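Local atomic coordinates of sortase family protein (PDB entry 4D7W), a protein that is a class C sortase, a transpeptidase-family enzyme that probably takes part in assembling type 2B pili on the surface of group B Streptococcus. Residues Lys28-Asn31 against Lys32-Thr36; Arg48-Tyr51 against Asn52-Leu55. All coordinates share one frame; numbering follows the deposited sequence.

Contact 1: residues Lys28-Asn31 against Lys32-Thr36; sequences KEYN and KQFKT
Gln33 folds back on Tyr30 where the chain passes from helix 17-31 into helix 34-37, a local contact between side chains three and four residues apart. From CB outward, the glutamine chain runs along the Tyr30 carbonyl: Gln33 CB lies 3.6 Å from Tyr30 O, CG, set between its own backbone N and carbonyl carbon (chi1 78°), passes that oxygen at 3.3 Å, and CD is still beside it. The same CG also lies over one face of the Phe34 ring, offset toward the rim. Beyond CG the chain is extended, and NE2 donates a hydrogen bond of 3.1 Å to Tyr30 O, which lies close to the plane of the amide. The same NE2 stands 3.5 Å above the plane of the Tyr30 ring, over its centre. Tyr30 O is therefore gripped twice: Gln33 N also donates to it, at 3.2 Å, and the two donors approach from opposite faces of the carbonyl plane. A single residue thus supplies two donors to this carbonyl.

Phe34 brings CE2 to within 3.8 Å of Tyr30 CE2, the rings meeting obliquely with planes 62° apart. Asn31 O lies at the Phe34 edge, 3.6 Å from CD2. On the outer side Lys32 NZ makes a long salt bridge with Glu29 OE1, 3.7 Å away, while Lys32 N donates to Glu29 O.

The Asn31 amide turns to the loop at Leu98 and Gly101, hydrogen-bonding Leu98 N through OD1 and Gly101 O through ND2. Tyr30 packs on Asp50 and Tyr51 of helix 45-52, and Phe34 rests on Ser97.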
loop_
_atom_site.group_PDB
_atom_site.type_symbol
_atom_site.label_atom_id
_atom_site.label_comp_id
_atom_site.label_asym_id
_atom_site.label_seq_id
_atom_site.Cartn_x
_atom_site.Cartn_y
_atom_site.Cartn_z
ATOM N N LYS A 28 -0.028 10.161 -10.505
ATOM C CA LYS A 28 1.172 9.900 -11.291
ATOM C C LYS A 28 2.173 11.028 -11.146
ATOM O O LYS A 28 3.369 10.803 -10.988
ATOM C CB LYS A 28 0.817 9.692 -12.757
ATOM C CG LYS A 28 0.003 8.446 -13.001
ATOM C CD LYS A 28 -0.138 8.216 -14.495
ATOM C CE LYS A 28 -0.875 6.937 -14.775
ATOM N NZ LYS A 28 -1.019 6.788 -16.254
ATOM N N GLU A 29 1.684 12.254 -11.212
ATOM C CA GLU A 29 2.549 13.401 -11.038
ATOM C C GLU A 29 3.206 13.331 -9.660
ATOM O O GLU A 29 4.406 13.535 -9.519
ATOM C CB GLU A 29 1.757 14.693 -11.194
ATOM C CG GLU A 29 2.616 15.887 -11.424
ATOM C CD GLU A 29 3.317 15.833 -12.767
ATOM O OE1 GLU A 29 2.928 15.003 -13.624
ATOM O OE2 GLU A 29 4.257 16.626 -12.967
ATOM N N TYR A 30 2.400 13.037 -8.647
ATOM C CA TYR A 30 2.904 12.889 -7.288
ATOM C C TYR A 30 4.042 11.872 -7.215
ATOM O O TYR A 30 5.112 12.164 -6.691
ATOM C CB TYR A 30 1.771 12.479 -6.366
ATOM C CG TYR A 30 2.154 12.358 -4.904
ATOM C CD1 TYR A 30 2.053 13.454 -4.042
ATOM C CD2 TYR A 30 2.577 11.142 -4.376
ATOM C CE1 TYR A 30 2.371 13.343 -2.699
ATOM C CE2 TYR A 30 2.901 11.015 -3.032
ATOM C CZ TYR A 30 2.796 12.122 -2.197
ATOM O OH TYR A 30 3.121 11.996 -0.867
ATOM N N ASN A 31 3.816 10.681 -7.759
ATOM C CA ASN A 31 4.815 9.616 -7.676
ATOM C C ASN A 31 6.086 9.889 -8.490
ATOM O O ASN A 31 7.081 9.165 -8.376
ATOM C CB ASN A 31 4.194 8.295 -8.126
ATOM C CG ASN A 31 3.661 7.479 -6.970
ATOM O OD1 ASN A 31 3.567 7.966 -5.846
ATOM N ND2 ASN A 31 3.287 6.235 -7.245
ATOM N N LYS A 32 6.055 10.918 -9.325
ATOM C CA LYS A 32 7.245 11.285 -10.102
ATOM C C LYS A 32 8.350 11.843 -9.221
ATOM O O LYS A 32 9.519 11.769 -9.574
ATOM C CB LYS A 32 6.900 12.324 -11.180
ATOM C CG LYS A 32 6.373 11.726 -12.455
ATOM C CD LYS A 32 6.186 12.802 -13.511
ATOM C CE LYS A 32 5.633 12.215 -14.790
ATOM N NZ LYS A 32 4.269 11.664 -14.577
ATOM N N GLN A 33 7.985 12.410 -8.076
ATOM C CA GLN A 33 8.974 13.089 -7.247
ATOM C C GLN A 33 10.004 12.150 -6.630
ATOM O O GLN A 33 11.122 12.563 -6.335
ATOM C CB GLN A 33 8.286 13.868 -6.128
ATOM C CG GLN A 33 7.825 13.013 -4.969
ATOM C CD GLN A 33 6.996 13.809 -3.983
ATOM O OE1 GLN A 33 7.542 14.529 -3.145
ATOM N NE2 GLN A 33 5.667 13.708 -4.092
ATOM N N PHE A 34 9.634 10.892 -6.423
ATOM C CA PHE A 34 10.479 9.997 -5.619
ATOM C C PHE A 34 11.824 9.673 -6.272
ATOM O O PHE A 34 12.808 9.414 -5.572
ATOM C CB PHE A 34 9.706 8.729 -5.290
ATOM C CG PHE A 34 8.575 8.983 -4.348
ATOM C CD1 PHE A 34 8.799 9.030 -2.981
ATOM C CD2 PHE A 34 7.303 9.261 -4.831
ATOM C CE1 PHE A 34 7.756 9.308 -2.103
ATOM C CE2 PHE A 34 6.261 9.552 -3.959
ATOM C CZ PHE A 34 6.490 9.576 -2.598
ATOM N N LYS A 35 11.880 9.734 -7.599
ATOM C CA LYS A 35 13.126 9.472 -8.311
ATOM C C LYS A 35 14.224 10.419 -7.825
ATOM O O LYS A 35 15.370 10.005 -7.658
ATOM C CB LYS A 35 12.937 9.609 -9.824
ATOM C CG LYS A 35 14.101 9.045 -10.631
ATOM C CD LYS A 35 13.875 9.172 -12.134
ATOM C CE LYS A 35 15.080 8.646 -12.906
ATOM N NZ LYS A 35 14.927 8.786 -14.383
ATOM N N THR A 36 13.873 11.678 -7.570
ATOM C CA THR A 36 14.858 12.626 -7.058
ATOM C C THR A 36 14.857 12.717 -5.525
ATOM O O THR A 36 15.911 12.863 -4.913
ATOM C CB THR A 36 14.642 14.032 -7.638
ATOM O OG1 THR A 36 13.288 14.433 -7.417
ATOM C CG2 THR A 36 14.938 14.053 -9.137
HETATM O O HOH W 1 9.640 8.492 -9.146
#

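Contact 2: residues Arg48-Tyr51 against Asn52-Leu55; sequences RLDY and NSQL
This is a helix C-terminal contact: the last turn of helix 45-52 gives way to the loop leading to strand 62-68, and Asp50 and Tyr51 meet Ser53 and Gln54 at the exit. Asn52 N still bonds Arg48 O at 2.9 Å in the helical i to i+4 manner, whereas Gln54 N reaches back three residues to Tyr51 O, also at 2.9 Å, as the turn tightens. A chi1 of 73° turns Ser53 OG back toward the preceding turn, where it donates to Asp50 O at 2.6 Å; Ser53 N adds a weak bond to the same oxygen. Gln54 bends at chi2 (-70°) and carries its amide back to Asp50, where NE2 donates to OD1 at 3.1 Å from above the carboxylate plane. Asn52 OD1 comes 3.6 Å from Tyr51 CD2, and the Asn52 side chain lies alongside that of Arg48, both pointing the same way.

Arg48 continues to a salt bridge with Glu94. The Tyr51 hydroxyl is hydrogen-bonded to His92 ND1 and Gly80 N, joining the helix to strand 90-92 and to the end of strand 73-79, while Gln54 packs on Arg26 of helix 17-31 and Leu55 on Ala27 of that helix and Met63 of strand 62-68.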
loop_
_atom_site.group_PDB
_atom_site.type_symbol
_atom_site.label_atom_id
_atom_site.label_comp_id
_atom_site.label_asym_id
_atom_site.label_seq_id
_atom_site.Cartn_x
_atom_site.Cartn_y
_atom_site.Cartn_z
ATOM N N ARG A 48 2.188 16.710 3.618
ATOM C CA ARG A 48 1.188 15.817 4.172
ATOM C C ARG A 48 -0.208 16.178 3.649
ATOM O O ARG A 48 -1.000 15.289 3.336
ATOM C CB ARG A 48 1.218 15.848 5.698
ATOM C CG ARG A 48 0.133 14.990 6.348
ATOM C CD ARG A 48 0.393 14.804 7.853
ATOM N NE ARG A 48 1.698 14.189 8.063
ATOM C CZ ARG A 48 2.769 14.837 8.510
ATOM N NH1 ARG A 48 2.679 16.128 8.824
ATOM N NH2 ARG A 48 3.924 14.191 8.661
ATOM N N LEU A 49 -0.496 17.475 3.547
ATOM C CA LEU A 49 -1.743 17.949 2.934
ATOM C C LEU A 49 -1.875 17.510 1.476
ATOM O O LEU A 49 -2.950 17.112 1.040
ATOM C CB LEU A 49 -1.840 19.482 3.007
ATOM C CG LEU A 49 -2.364 20.162 4.280
ATOM C CD1 LEU A 49 -1.795 19.510 5.542
ATOM C CD2 LEU A 49 -2.042 21.652 4.267
ATOM N N ASP A 50 -0.793 17.619 0.711
ATOM C CA ASP A 50 -0.817 17.152 -0.669
ATOM C C ASP A 50 -1.127 15.655 -0.707
ATOM O O ASP A 50 -1.981 15.185 -1.466
ATOM C CB ASP A 50 0.520 17.421 -1.364
ATOM C CG ASP A 50 0.489 17.054 -2.856
ATOM O OD1 ASP A 50 -0.621 17.000 -3.450
ATOM O OD2 ASP A 50 1.577 16.831 -3.441
ATOM N N TYR A 51 -0.410 14.908 0.122
ATOM C CA TYR A 51 -0.602 13.462 0.226
ATOM C C TYR A 51 -2.062 13.098 0.511
ATOM O O TYR A 51 -2.635 12.258 -0.170
ATOM C CB TYR A 51 0.319 12.907 1.309
ATOM C CG TYR A 51 0.034 11.477 1.731
ATOM C CD1 TYR A 51 0.163 10.431 0.833
ATOM C CD2 TYR A 51 -0.335 11.174 3.030
ATOM C CE1 TYR A 51 -0.083 9.117 1.208
ATOM C CE2 TYR A 51 -0.590 9.845 3.418
ATOM C CZ TYR A 51 -0.458 8.833 2.503
ATOM O OH TYR A 51 -0.705 7.524 2.863
ATOM N N ASN A 52 -2.678 13.746 1.496
ATOM C CA ASN A 52 -4.055 13.411 1.842
ATOM C C ASN A 52 -5.056 13.662 0.716
ATOM O O ASN A 52 -6.124 13.047 0.680
ATOM C CB ASN A 52 -4.491 14.173 3.095
ATOM C CG ASN A 52 -3.843 13.626 4.350
ATOM O OD1 ASN A 52 -3.444 12.461 4.395
ATOM N ND2 ASN A 52 -3.738 14.459 5.377
ATOM N N SER A 53 -4.707 14.551 -0.206
ATOM C CA SER A 53 -5.573 14.839 -1.344
ATOM C C SER A 53 -5.382 13.843 -2.479
ATOM O O SER A 53 -6.126 13.883 -3.461
ATOM C CB SER A 53 -5.304 16.246 -1.878
ATOM O OG SER A 53 -4.059 16.282 -2.570
ATOM N N GLN A 54 -4.356 12.991 -2.397
ATOM C CA GLN A 54 -4.095 12.084 -3.513
ATOM C C GLN A 54 -4.971 10.849 -3.378
ATOM O O GLN A 54 -5.152 10.349 -2.279
ATOM C CB GLN A 54 -2.605 11.690 -3.580
ATOM C CG GLN A 54 -1.670 12.873 -3.818
ATOM C CD GLN A 54 -1.806 13.454 -5.227
ATOM O OE1 GLN A 54 -2.310 12.789 -6.128
ATOM N NE2 GLN A 54 -1.358 14.691 -5.415
ATOM N N LEU A 55 -5.511 10.372 -4.498
ATOM C CA LEU A 55 -6.321 9.149 -4.549
ATOM C C LEU A 55 -7.500 9.204 -3.573
ATOM O O LEU A 55 -7.886 8.196 -2.991
ATOM C CB LEU A 55 -5.447 7.915 -4.257
ATOM C CG LEU A 55 -4.334 7.714 -5.289
ATOM C CD1 LEU A 55 -3.525 6.459 -4.964
ATOM C CD2 LEU A 55 -4.949 7.620 -6.660
#

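From the N terminus, helix 17-31 leads into contact 1 (residues 28-36), which carries the chain over to the short helix 34-37. A loop then leads to helix 45-52, whose exit is contact 2. Each contact is a local turn closed within one continuous run of chain, so the two stand in series and neither nests in nor crosses the other. They meet in space all the same, with centres about 13 Å apart: Tyr30 CD1 packs 3.5 Å from Asp50 OD2, and Tyr30 OH lies 3.7 Å from Tyr51 CB. Tyr30 thus links the two helix ends, and Leu98, touched from both contacts, ties them to a common loop beside the sortase sheet.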